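Local atomic coordinates of N-acetylgalactosaminyltransferase 7 (Homo sapiens, PDB entry 6IWR), a protein that belongs to a glycosyltransferase family whose members join a GT-A type domain to a ricin-type beta-trefoil lectin domain. Residues 199-202 with 203-207; 315-318 with 319-322; 439-442 with 443-447; 539-542 with 543-546; 579-582 with 583-586. One frame throughout, in Å; residues are numbered along the deposited sequence.

Overall arrangement
Five short-range contacts sample both halves of a two-domain glycosyltransferase, following one another along the chain without touching. Contacts 1 and 2 belong to the GT-A domain, at a helix end and in the loop leading to strand 322-323; their centres are about 40 Å apart. Contact 3 ends helix 436-444, its centre about 32 Å from that of contact 2 and about 39 Å from that of contact 4. Contacts 4 and 5 are turns of the beta-trefoil lectin domain, with centres about 27 Å apart and nearest atoms about 15 Å apart. The widest separation, about 75 Å between centres, is that of contacts 1 and 5, which lie on opposite sides of the chain's centre.

Contact 1 (199-202 with 203-207); sequences DEYI and KLWNG
Lys203, Leu204 and Trp205 each send the backbone N-H to a carbonyl three residues back, coiling the chain into 3-10 type turns: Lys203 N to Glu200 O is 3.2 Å, Leu204 N to Tyr201 O is 2.7 Å, and the bond from Trp205 N to Ile202 O, at 3.3 Å, is weak. On the solvent side Glu200 and Lys203 form a salt bridge, OE2 to NZ 2.7 Å. Glu200 bends at its second torsion (chi2 63°), whereas Lys203 runs out extended beyond CG. The ammonium nitrogen meets OE2 from above the carboxylate plane, 38° out of it. The other side of the turn is apolar. Helix 197-201 links the parallel strands 179-186 and 209-213 of the GT-A domain in a beta-alpha-beta crossover, and here its end packs against helix 160-173. Tyr201 CE2 comes within 3.6 Å of Trp205 CH2; the two rings, their planes at 76°, meet at a slant. Leu204 lies alongside Tyr201 and points the same way, with CD1 4.2 Å from Tyr201 CZ, and the same methyl reaches over the rim of one face of the Trp205 indole. Ile202 lies near the indole edge, but the position of its CD1 is doubtful. Both aromatic residues continue onto helix 160-173: Tyr201 OH is hydrogen-bonded to His168 NE2, while the Trp205 ring meets His168 edge-to-face and also touches Met164. Asp199, further back on the helix, forms a salt bridge with Arg213 of strand 209-213.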
loop_
_atom_site.group_PDB
_atom_site.type_symbol
_atom_site.label_atom_id
_atom_site.label_comp_id
_atom_site.label_asym_id
_atom_site.label_seq_id
_atom_site.Cartn_x
_atom_site.Cartn_y
_atom_site.Cartn_z
ATOM N N ASP A 199 -4.993 36.185 10.658
ATOM C CA ASP A 199 -4.591 37.587 10.711
ATOM C C ASP A 199 -4.804 38.165 12.096
ATOM O O ASP A 199 -3.934 38.858 12.630
ATOM C CB ASP A 199 -5.369 38.396 9.693
ATOM C CG ASP A 199 -4.914 38.137 8.317
ATOM O OD1 ASP A 199 -3.717 38.357 8.053
ATOM O OD2 ASP A 199 -5.742 37.699 7.505
ATOM N N GLU A 200 -5.947 37.860 12.708
ATOM C CA GLU A 200 -6.265 38.442 14.005
ATOM C C GLU A 200 -5.429 37.816 15.121
ATOM O O GLU A 200 -4.857 38.535 15.954
ATOM C CB GLU A 200 -7.759 38.300 14.278
ATOM C CG GLU A 200 -8.355 39.481 15.025
ATOM C CD GLU A 200 -8.256 40.775 14.246
ATOM O OE1 GLU A 200 -8.381 40.753 12.994
ATOM O OE2 GLU A 200 -8.046 41.815 14.902
ATOM N N TYR A 201 -5.319 36.482 15.142
ATOM C CA TYR A 201 -4.510 35.814 16.166
ATOM C C TYR A 201 -3.093 36.377 16.206
ATOM O O TYR A 201 -2.563 36.733 17.265
ATOM C CB TYR A 201 -4.458 34.306 15.889
ATOM C CG TYR A 201 -3.611 33.537 16.891
ATOM C CD1 TYR A 201 -4.163 33.128 18.109
ATOM C CD2 TYR A 201 -2.267 33.248 16.647
ATOM C CE1 TYR A 201 -3.425 32.444 19.047
ATOM C CE2 TYR A 201 -1.525 32.551 17.576
ATOM C CZ TYR A 201 -2.118 32.151 18.785
ATOM O OH TYR A 201 -1.403 31.464 19.742
ATOM N N ILE A 202 -2.473 36.461 15.044
ATOM C CA ILE A 202 -1.071 36.793 14.836
ATOM C C ILE A 202 -0.704 38.121 15.486
ATOM O O ILE A 202 0.472 38.378 15.761
ATOM C CB ILE A 202 -0.824 36.771 13.319
ATOM C CG1 ILE A 202 -0.375 35.382 12.941
ATOM C CG2 ILE A 202 0.144 37.808 12.863
ATOM C CD1 ILE A 202 0.581 34.851 13.915
ATOM N N LYS A 203 -1.709 38.969 15.745
ATOM C CA LYS A 203 -1.478 40.210 16.478
ATOM C C LYS A 203 -0.902 39.944 17.863
ATOM O O LYS A 203 -0.346 40.853 18.490
ATOM C CB LYS A 203 -2.784 41.017 16.558
ATOM C CG LYS A 203 -3.159 41.666 15.218
ATOM C CD LYS A 203 -4.411 42.512 15.263
ATOM C CE LYS A 203 -5.015 42.666 13.878
ATOM N NZ LYS A 203 -6.253 43.499 13.831
ATOM N N LEU A 204 -0.999 38.700 18.333
ATOM C CA LEU A 204 -0.452 38.294 19.624
ATOM C C LEU A 204 0.988 38.755 19.834
ATOM O O LEU A 204 1.407 38.991 20.970
ATOM C CB LEU A 204 -0.548 36.772 19.724
ATOM C CG LEU A 204 -0.443 36.015 21.041
ATOM C CD1 LEU A 204 0.411 34.769 20.801
ATOM C CD2 LEU A 204 0.092 36.861 22.191
ATOM N N TRP A 205 1.773 38.869 18.757
ATOM C CA TRP A 205 3.215 39.107 18.833
ATOM C C TRP A 205 3.619 40.495 18.335
ATOM O O TRP A 205 4.800 40.743 18.067
ATOM C CB TRP A 205 3.968 38.034 18.048
ATOM C CG TRP A 205 3.880 36.676 18.629
ATOM C CD1 TRP A 205 4.502 36.226 19.760
ATOM C CD2 TRP A 205 3.162 35.560 18.096
ATOM N NE1 TRP A 205 4.193 34.913 19.979
ATOM C CE2 TRP A 205 3.369 34.477 18.976
ATOM C CE3 TRP A 205 2.348 35.380 16.975
ATOM C CZ2 TRP A 205 2.791 33.230 18.778
ATOM C CZ3 TRP A 205 1.780 34.140 16.765
ATOM C CH2 TRP A 205 2.005 33.075 17.668
ATOM N N ASN A 206 2.664 41.398 18.172
ATOM C CA ASN A 206 2.970 42.814 17.994
ATOM C C ASN A 206 3.709 43.091 16.706
ATOM O O ASN A 206 4.476 44.049 16.630
ATOM C CB ASN A 206 3.778 43.359 19.164
ATOM C CG ASN A 206 2.992 43.354 20.440
ATOM O OD1 ASN A 206 3.536 43.157 21.522
ATOM N ND2 ASN A 206 1.684 43.540 20.319
ATOM N N GLY A 207 3.478 42.292 15.672
ATOM C CA GLY A 207 4.150 42.539 14.413
ATOM C C GLY A 207 5.414 41.744 14.204
ATOM O O GLY A 207 5.962 41.767 13.104
#

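Contact 2 (315-318 with 319-322); sequences RKTK and TEPY
Arg315 makes two direct hydrogen bonds from 315-318 to 319-322. Its side chain bends at chi3 (73°), bringing the guanidinium edge against a run of backbone carbonyls. NE donates to Pro321 O at 3.0 Å and NH2 to Glu320 O at 3.0 Å, both acceptors lying in the guanidinium plane; NH2 also bonds Lys318 O at 2.8 Å, an acceptor slightly tilted from that plane. Three carbonyls thus hold the group's rotation and draw the ends of the loop together. One further link is through water: a single molecule accepts from Lys316 N and donates to Glu320 OE1, at 2.8 Å from the latter. This loop belongs to the GT-A domain, running from helix 309-313 into strand 322-323, where Tyr322 makes backbone hydrogen bonds with Phe372 of the neighbouring antiparallel strand. The charged groups of Arg315 and Glu320 are not paired directly: the side chains slide past each other in opposite directions, with guanidinium and carboxylate planes nearly perpendicular, yet their opposite charges are close enough that some attraction is likely. Closer packing completes the loop. The Glu320 carboxylate folds back over residues 315-317, with OE1 3.5 Å from Arg315 CB. Thr317 O and Tyr322 CD2 cover opposite faces of the guanidinium, while Tyr322 CB packs beside Arg315 NE, 3.4 Å away. Outside the loop, Thr317 and Glu320 touch Trp140, and Tyr322 OH is hydrogen-bonded to Ala292 O.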
loop_
_atom_site.group_PDB
_atom_site.type_symbol
_atom_site.label_atom_id
_atom_site.label_comp_id
_atom_site.label_asym_id
_atom_site.label_seq_id
_atom_site.Cartn_x
_atom_site.Cartn_y
_atom_site.Cartn_z
ATOM N N ARG A 315 37.816 16.950 12.386
ATOM C CA ARG A 315 36.990 17.554 13.418
ATOM C C ARG A 315 37.571 17.236 14.783
ATOM O O ARG A 315 37.803 16.073 15.100
ATOM C CB ARG A 315 35.547 17.045 13.313
ATOM C CG ARG A 315 34.787 17.673 12.169
ATOM C CD ARG A 315 33.582 16.875 11.763
ATOM N NE ARG A 315 32.516 16.972 12.737
ATOM C CZ ARG A 315 32.171 16.002 13.578
ATOM N NH1 ARG A 315 32.808 14.837 13.561
ATOM N NH2 ARG A 315 31.174 16.196 14.427
ATOM N N LYS A 316 37.777 18.269 15.597
ATOM C CA LYS A 316 38.389 18.063 16.906
ATOM C C LYS A 316 37.417 17.435 17.895
ATOM O O LYS A 316 37.848 16.775 18.851
ATOM C CB LYS A 316 38.912 19.392 17.451
ATOM C CG LYS A 316 40.115 19.948 16.703
ATOM C CD LYS A 316 41.200 20.439 17.651
ATOM C CE LYS A 316 42.598 19.960 17.220
ATOM N NZ LYS A 316 43.086 20.527 15.914
ATOM N N THR A 317 36.118 17.582 17.646
ATOM C CA THR A 317 35.047 17.315 18.583
ATOM C C THR A 317 34.074 16.302 17.999
ATOM O O THR A 317 33.979 16.159 16.783
ATOM C CB THR A 317 34.315 18.620 18.871
ATOM O OG1 THR A 317 35.208 19.506 19.549
ATOM C CG2 THR A 317 33.121 18.379 19.734
ATOM N N LYS A 318 33.318 15.615 18.865
ATOM C CA LYS A 318 32.232 14.781 18.358
ATOM C C LYS A 318 31.070 15.611 17.832
ATOM O O LYS A 318 30.371 15.173 16.907
ATOM C CB LYS A 318 31.708 13.833 19.438
ATOM C CG LYS A 318 32.728 12.793 19.881
ATOM C CD LYS A 318 32.184 11.368 19.822
ATOM C CE LYS A 318 30.968 11.193 20.731
ATOM N NZ LYS A 318 30.766 9.754 21.101
ATOM N N THR A 319 30.846 16.804 18.396
ATOM C CA THR A 319 29.590 17.516 18.214
ATOM C C THR A 319 29.664 18.679 17.230
ATOM O O THR A 319 28.611 19.206 16.851
ATOM C CB THR A 319 29.072 18.029 19.568
ATOM O OG1 THR A 319 30.167 18.143 20.485
ATOM C CG2 THR A 319 28.091 17.049 20.147
ATOM N N GLU A 320 30.842 19.106 16.790
ATOM C CA GLU A 320 30.858 20.311 15.961
ATOM C C GLU A 320 30.202 20.060 14.602
ATOM O O GLU A 320 29.948 18.912 14.219
ATOM C CB GLU A 320 32.280 20.809 15.761
ATOM C CG GLU A 320 33.256 19.731 15.396
ATOM C CD GLU A 320 34.665 20.242 15.423
ATOM O OE1 GLU A 320 35.280 20.385 14.349
ATOM O OE2 GLU A 320 35.144 20.544 16.530
ATOM N N PRO A 321 29.938 21.125 13.833
ATOM C CA PRO A 321 29.366 20.941 12.493
ATOM C C PRO A 321 30.179 19.939 11.695
ATOM O O PRO A 321 31.338 19.653 12.014
ATOM C CB PRO A 321 29.449 22.338 11.879
ATOM C CG PRO A 321 29.419 23.242 13.061
ATOM C CD PRO A 321 30.213 22.542 14.111
ATOM N N TYR A 322 29.550 19.386 10.657
ATOM C CA TYR A 322 30.297 18.573 9.702
ATOM C C TYR A 322 29.747 18.779 8.292
ATOM O O TYR A 322 28.667 19.347 8.094
ATOM C CB TYR A 322 30.306 17.090 10.107
ATOM C CG TYR A 322 28.949 16.407 10.254
ATOM C CD1 TYR A 322 28.332 15.788 9.161
ATOM C CD2 TYR A 322 28.310 16.341 11.484
ATOM C CE1 TYR A 322 27.118 15.142 9.282
ATOM C CE2 TYR A 322 27.090 15.706 11.611
ATOM C CZ TYR A 322 26.499 15.098 10.503
ATOM O OH TYR A 322 25.292 14.441 10.613
HETATM O O HOH W 1 38.006 21.040 14.155
#

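Contact 3 (439-442 with 443-447)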
loop_
_atom_site.group_PDB
_atom_site.type_symbol
_atom_site.label_atom_id
_atom_site.label_comp_id
_atom_site.label_asym_id
_atom_site.label_seq_id
_atom_site.Cartn_x
_atom_site.Cartn_y
_atom_site.Cartn_z
ATOM N N LYS A 439 23.293 27.885 -16.823
ATOM C CA LYS A 439 24.618 27.509 -17.305
ATOM C C LYS A 439 25.565 28.709 -17.362
ATOM O O LYS A 439 26.748 28.574 -17.029
ATOM C CB LYS A 439 24.502 26.835 -18.666
ATOM C CG LYS A 439 24.667 25.318 -18.605
ATOM C CD LYS A 439 23.932 24.606 -19.741
ATOM C CE LYS A 439 24.723 23.384 -20.166
ATOM N NZ LYS A 439 25.449 22.731 -19.016
ATOM N N LYS A 440 25.069 29.891 -17.746
ATOM C CA LYS A 440 25.925 31.074 -17.717
ATOM C C LYS A 440 26.337 31.437 -16.288
ATOM O O LYS A 440 27.477 31.873 -16.052
ATOM C CB LYS A 440 25.226 32.246 -18.391
ATOM C CG LYS A 440 26.071 33.488 -18.457
ATOM C CD LYS A 440 25.482 34.496 -19.432
ATOM C CE LYS A 440 25.744 35.934 -19.002
ATOM N NZ LYS A 440 27.157 36.171 -18.697
ATOM N N PHE A 441 25.427 31.275 -15.322
ATOM C CA PHE A 441 25.783 31.515 -13.925
ATOM C C PHE A 441 27.002 30.695 -13.519
ATOM O O PHE A 441 27.982 31.228 -12.977
ATOM C CB PHE A 441 24.602 31.186 -13.014
ATOM C CG PHE A 441 24.943 31.221 -11.560
ATOM C CD1 PHE A 441 24.831 32.407 -10.836
ATOM C CD2 PHE A 441 25.389 30.072 -10.909
ATOM C CE1 PHE A 441 25.158 32.444 -9.490
ATOM C CE2 PHE A 441 25.699 30.097 -9.560
ATOM C CZ PHE A 441 25.589 31.290 -8.850
ATOM N N ARG A 442 26.957 29.388 -13.783
ATOM C CA ARG A 442 28.046 28.506 -13.387
ATOM C C ARG A 442 29.355 28.903 -14.056
ATOM O O ARG A 442 30.414 28.893 -13.417
ATOM C CB ARG A 442 27.683 27.070 -13.724
ATOM C CG ARG A 442 28.690 26.105 -13.242
ATOM C CD ARG A 442 28.297 24.702 -13.612
ATOM N NE ARG A 442 29.452 23.817 -13.548
ATOM C CZ ARG A 442 29.402 22.518 -13.804
ATOM N NH1 ARG A 442 28.253 21.948 -14.137
ATOM N NH2 ARG A 442 30.505 21.787 -13.717
ATOM N N GLU A 443 29.306 29.262 -15.340
ATOM C CA GLU A 443 30.521 29.689 -16.021
ATOM C C GLU A 443 31.017 31.037 -15.510
ATOM O O GLU A 443 32.215 31.213 -15.295
ATOM C CB GLU A 443 30.293 29.736 -17.526
ATOM C CG GLU A 443 30.741 28.459 -18.223
ATOM C CD GLU A 443 30.265 28.357 -19.663
ATOM O OE1 GLU A 443 29.203 28.946 -19.995
ATOM O OE2 GLU A 443 30.961 27.678 -20.461
ATOM N N ASP A 444 30.126 32.003 -15.315
ATOM C CA ASP A 444 30.588 33.326 -14.906
ATOM C C ASP A 444 31.282 33.277 -13.553
ATOM O O ASP A 444 32.288 33.963 -13.346
ATOM C CB ASP A 444 29.422 34.315 -14.878
ATOM C CG ASP A 444 28.991 34.753 -16.274
ATOM O OD1 ASP A 444 29.730 34.469 -17.241
ATOM O OD2 ASP A 444 27.898 35.349 -16.403
ATOM N N HIS A 445 30.769 32.468 -12.625
ATOM C CA HIS A 445 31.343 32.317 -11.290
ATOM C C HIS A 445 32.441 31.262 -11.213
ATOM O O HIS A 445 32.909 30.960 -10.116
ATOM C CB HIS A 445 30.245 31.984 -10.280
ATOM C CG HIS A 445 29.316 33.125 -10.011
ATOM N ND1 HIS A 445 29.430 33.937 -8.904
ATOM C CD2 HIS A 445 28.250 33.590 -10.707
ATOM C CE1 HIS A 445 28.475 34.849 -8.926
ATOM N NE2 HIS A 445 27.748 34.665 -10.013
ATOM N N ASN A 446 32.845 30.681 -12.338
ATOM C CA ASN A 446 34.006 29.800 -12.380
ATOM C C ASN A 446 33.825 28.604 -11.461
ATOM O O ASN A 446 34.780 28.134 -10.836
ATOM C CB ASN A 446 35.270 30.574 -12.031
ATOM C CG ASN A 446 36.178 30.734 -13.206
ATOM O OD1 ASN A 446 36.365 31.856 -13.736
ATOM N ND2 ASN A 446 36.763 29.603 -13.643
ATOM N N CYS A 447 32.581 28.112 -11.376
ATOM C CA CYS A 447 32.254 27.042 -10.436
ATOM C C CYS A 447 33.003 25.769 -10.812
ATOM O O CYS A 447 33.243 25.480 -11.988
ATOM C CB CYS A 447 30.734 26.785 -10.371
ATOM S SG CYS A 447 29.757 28.245 -9.819
#
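Phe441 and His445, one helical turn apart, are brought together by complementary first torsions: Phe441 CG stands anti to its own nitrogen (chi1 172°), leaning along the helix, and His445 CG stands anti to its carbonyl carbon (chi1 -70°), turned back toward it. The imidazole edge carrying CD2 and NE2 comes over one face of the phenyl ring near its rim, with His445 CD2 3.5 Å from Phe441 CE1. The rings meet obliquely, planes 34° apart and centroids 4.4 Å apart. Phe441 O lies at the imidazole edge, in its plane, and also accepts the backbone N-H of His445 at 3.1 Å. Cys447 SG approaches the phenyl ring obliquely, 5.4 Å from the ring centroid, as a sulfur-aromatic contact. Another side of the helix carries the Lys440-Asp444 salt bridge: the lysine chain bends near its end and NZ meets OD2 on its syn lone pair, while Lys440 CG also packs against that oxygen. Arg442 is extended from CG to NE; its CG is 3.6 Å from Cys447 CB, and its guanidinium goes on to Val411 O and Asp414. Cys447 is joined by a disulfide to Cys366, and the second ring neighbour of His445 is Phe55. The backbone closes the helix with Cys447 N bonded to Arg442 O at 3.1 Å and Asn446 N to Glu443 O at 3.1 Å. Asn446, with positive phi, is the C-prime residue of this Schellman motif, which ends helix 436-444.

Contact 4 (539-542 with 543-546)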
loop_
_atom_site.group_PDB
_atom_site.type_symbol
_atom_site.label_atom_id
_atom_site.label_comp_id
_atom_site.label_asym_id
_atom_site.label_seq_id
_atom_site.Cartn_x
_atom_site.Cartn_y
_atom_site.Cartn_z
ATOM N N HIS A 539 14.264 -6.535 -4.858
ATOM C CA HIS A 539 15.326 -5.561 -4.705
ATOM C C HIS A 539 16.643 -6.110 -5.251
ATOM O O HIS A 539 16.955 -7.303 -5.141
ATOM C CB HIS A 539 15.492 -5.147 -3.246
ATOM C CG HIS A 539 16.495 -4.054 -3.062
ATOM N ND1 HIS A 539 17.638 -4.207 -2.306
ATOM C CD2 HIS A 539 16.556 -2.808 -3.590
ATOM C CE1 HIS A 539 18.345 -3.090 -2.353
ATOM N NE2 HIS A 539 17.711 -2.227 -3.127
ATOM N N CYS A 540 17.438 -5.194 -5.797
ATOM C CA CYS A 540 18.524 -5.482 -6.709
ATOM C C CYS A 540 19.820 -4.911 -6.148
ATOM O O CYS A 540 19.815 -3.820 -5.583
ATOM C CB CYS A 540 18.193 -4.873 -8.079
ATOM S SG CYS A 540 18.961 -5.831 -9.319
ATOM N N ASN A 541 20.932 -5.636 -6.291
ATOM C CA ASN A 541 22.250 -5.123 -5.913
ATOM C C ASN A 541 23.240 -5.372 -7.049
ATOM O O ASN A 541 23.083 -6.304 -7.840
ATOM C CB ASN A 541 22.782 -5.762 -4.613
ATOM C CG ASN A 541 22.062 -5.254 -3.358
ATOM O OD1 ASN A 541 21.589 -4.108 -3.304
ATOM N ND2 ASN A 541 21.986 -6.111 -2.333
ATOM N N LEU A 542 24.294 -4.557 -7.093
ATOM C CA LEU A 542 25.068 -4.401 -8.322
ATOM C C LEU A 542 25.344 -5.714 -9.059
ATOM O O LEU A 542 25.378 -5.737 -10.298
ATOM C CB LEU A 542 26.382 -3.686 -8.030
ATOM C CG LEU A 542 26.553 -2.548 -9.040
ATOM C CD1 LEU A 542 28.002 -2.499 -9.495
ATOM C CD2 LEU A 542 25.601 -2.718 -10.250
ATOM N N ASN A 543 25.542 -6.814 -8.347
ATOM C CA ASN A 543 25.921 -8.039 -9.040
ATOM C C ASN A 543 24.896 -9.142 -8.853
ATOM O O ASN A 543 25.215 -10.333 -8.987
ATOM C CB ASN A 543 27.304 -8.476 -8.579
ATOM C CG ASN A 543 28.315 -7.384 -8.772
ATOM O OD1 ASN A 543 29.190 -7.178 -7.938
ATOM N ND2 ASN A 543 28.178 -6.648 -9.873
ATOM N N GLU A 544 23.662 -8.758 -8.576
ATOM C CA GLU A 544 22.599 -9.690 -8.265
ATOM C C GLU A 544 21.669 -9.796 -9.460
ATOM O O GLU A 544 21.306 -8.782 -10.061
ATOM C CB GLU A 544 21.839 -9.234 -7.018
ATOM C CG GLU A 544 21.981 -10.185 -5.838
ATOM C CD GLU A 544 21.335 -9.645 -4.569
ATOM O OE1 GLU A 544 21.138 -8.405 -4.483
ATOM O OE2 GLU A 544 21.017 -10.466 -3.669
ATOM N N PHE A 545 21.314 -11.024 -9.822
ATOM C CA PHE A 545 20.355 -11.264 -10.892
ATOM C C PHE A 545 20.857 -10.743 -12.243
ATOM O O PHE A 545 20.070 -10.273 -13.068
ATOM C CB PHE A 545 19.011 -10.641 -10.538
ATOM C CG PHE A 545 18.578 -10.911 -9.138
ATOM C CD1 PHE A 545 18.490 -12.202 -8.676
ATOM C CD2 PHE A 545 18.262 -9.868 -8.273
ATOM C CE1 PHE A 545 18.088 -12.454 -7.383
ATOM C CE2 PHE A 545 17.864 -10.116 -6.971
ATOM C CZ PHE A 545 17.773 -11.406 -6.533
ATOM N N LYS A 546 22.179 -10.806 -12.466
ATOM C CA LYS A 546 22.750 -10.524 -13.783
ATOM C C LYS A 546 22.382 -11.644 -14.747
ATOM O O LYS A 546 23.257 -12.392 -15.185
ATOM C CB LYS A 546 24.273 -10.381 -13.704
ATOM C CG LYS A 546 24.769 -9.270 -12.786
ATOM C CD LYS A 546 26.070 -9.671 -12.077
ATOM C CE LYS A 546 27.282 -8.910 -12.580
ATOM N NZ LYS A 546 27.395 -8.953 -14.064
HETATM O O HOH W 2 19.284 -6.910 -2.155
#
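The Phe545 ring presents its edge to His539 O, which lies in the ring plane 3.5 Å from CE2, and to the sulfur of Cys540, 4.2 Å from CD2. Over one face, toward the rim, lies CG of the adjacent Glu544. These groups flank a type I beta turn, Asn541 to Glu544, in the loop between strands 534-539 and 548-551 of the beta-trefoil lectin domain. The turn is closed by Glu544 N donating to Asn541 O. Across it the side chains of Asn541 and Glu544 lie side by side and point the same way, amide and carboxylate planes 14° apart, with Glu544 OE1 against Asn541 CB. Behind the turn Cys540 is joined to Cys525 by a disulfide, and Phe545 packs on Cys525 and Thr527 of strand 524-529, tying the loop to the neighbouring strand. Gln518 NE2 is hydrogen-bonded to Glu544 O and weakly to Asn541 O, so the turn is also held from an adjoining loop. One water lies between His539 and Glu544: it is 3.2 Å from His539 ND1 and donates a weak hydrogen bond to Glu544 OE1 at 3.3 Å.

Contact 5 (579-582 with 583-586); sequences NCDS and SKTT
Asp581 and Lys584 cross at about a right angle, the lysine chain passing beside the aspartate so that Lys584 CG lies 3.7 Å from Asp581 CB. Their contact is thus mainly aliphatic; the charged ends, Asp581 OD2 and Lys584 NZ, are 3.8 Å apart, a long salt bridge that probably adds a modest attraction at this exposed site. Asp581 CG is anti to the backbone nitrogen (chi1 -179°), a setting that swings the carboxylate forward over the following residues. There OD1 accepts the backbone N-H of Ser583 at 2.8 Å, although the position of OD1 is doubtful because it is modelled too near the Ser583 hydroxyl. An Asx turn at Asp581 is therefore only tentative. Ser582 O is hydrogen-bonded to Lys588 NZ, and the Lys584 side chain also rests on Asp567 of strand 565-568. Just before the turn Cys580 is joined to Cys565 by a disulfide, fastening the loop to the start of that strand. In the main chain, Lys584 N donates to Asp581 O at 3.3 Å, closing a beta turn about Ser582 and Ser583 in the loop between strands 575-578 and 589-592 of the ricin-type beta-trefoil.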
loop_
_atom_site.group_PDB
_atom_site.type_symbol
_atom_site.label_atom_id
_atom_site.label_comp_id
_atom_site.label_asym_id
_atom_site.label_seq_id
_atom_site.Cartn_x
_atom_site.Cartn_y
_atom_site.Cartn_z
ATOM N N ASN A 579 11.090 -23.540 -22.108
ATOM C CA ASN A 579 12.185 -23.975 -22.981
ATOM C C ASN A 579 12.092 -23.301 -24.342
ATOM O O ASN A 579 11.025 -23.287 -24.956
ATOM C CB ASN A 579 12.149 -25.491 -23.150
ATOM C CG ASN A 579 12.677 -26.209 -21.948
ATOM O OD1 ASN A 579 13.862 -26.155 -21.663
ATOM N ND2 ASN A 579 11.805 -26.881 -21.224
ATOM N N CYS A 580 13.201 -22.752 -24.830
ATOM C CA CYS A 580 13.118 -21.950 -26.047
ATOM C C CYS A 580 12.563 -22.783 -27.184
ATOM O O CYS A 580 13.016 -23.905 -27.428
ATOM C CB CYS A 580 14.478 -21.360 -26.444
ATOM S SG CYS A 580 15.084 -19.977 -25.417
ATOM N N ASP A 581 11.578 -22.224 -27.875
ATOM C CA ASP A 581 10.971 -22.826 -29.051
ATOM C C ASP A 581 10.731 -21.730 -30.087
ATOM O O ASP A 581 9.994 -20.772 -29.830
ATOM C CB ASP A 581 9.664 -23.525 -28.682
ATOM C CG ASP A 581 9.004 -24.190 -29.870
ATOM O OD1 ASP A 581 9.340 -23.868 -31.038
ATOM O OD2 ASP A 581 8.151 -25.057 -29.622
ATOM N N SER A 582 11.354 -21.869 -31.259
ATOM C CA SER A 582 11.295 -20.820 -32.272
ATOM C C SER A 582 9.944 -20.700 -32.940
ATOM O O SER A 582 9.681 -19.686 -33.603
ATOM C CB SER A 582 12.332 -21.057 -33.361
ATOM O OG SER A 582 13.453 -21.713 -32.804
ATOM N N SER A 583 9.104 -21.718 -32.828
ATOM C CA SER A 583 7.788 -21.641 -33.443
ATOM C C SER A 583 6.858 -20.755 -32.625
ATOM O O SER A 583 5.948 -20.123 -33.171
ATOM C CB SER A 583 7.215 -23.043 -33.580
ATOM O OG SER A 583 7.514 -23.778 -32.404
ATOM N N LYS A 584 7.081 -20.695 -31.314
ATOM C CA LYS A 584 6.165 -20.022 -30.407
ATOM C C LYS A 584 6.283 -18.508 -30.517
ATOM O O LYS A 584 7.339 -17.952 -30.197
ATOM C CB LYS A 584 6.441 -20.450 -28.970
ATOM C CG LYS A 584 6.338 -21.913 -28.701
ATOM C CD LYS A 584 6.103 -22.108 -27.225
ATOM C CE LYS A 584 5.499 -23.462 -26.949
ATOM N NZ LYS A 584 4.774 -23.941 -28.175
ATOM N N THR A 585 5.236 -17.821 -30.980
ATOM C CA THR A 585 5.334 -16.368 -30.960
ATOM C C THR A 585 5.189 -15.816 -29.565
ATOM O O THR A 585 5.557 -14.663 -29.321
ATOM C CB THR A 585 4.273 -15.694 -31.816
ATOM O OG1 THR A 585 3.000 -16.272 -31.514
ATOM C CG2 THR A 585 4.604 -15.837 -33.284
ATOM N N THR A 586 4.611 -16.596 -28.664
ATOM C CA THR A 586 4.559 -16.211 -27.270
ATOM C C THR A 586 5.935 -15.983 -26.673
ATOM O O THR A 586 6.031 -15.503 -25.537
ATOM C CB THR A 586 3.834 -17.284 -26.484
ATOM O OG1 THR A 586 4.155 -18.566 -27.028
ATOM C CG2 THR A 586 2.352 -17.044 -26.581
#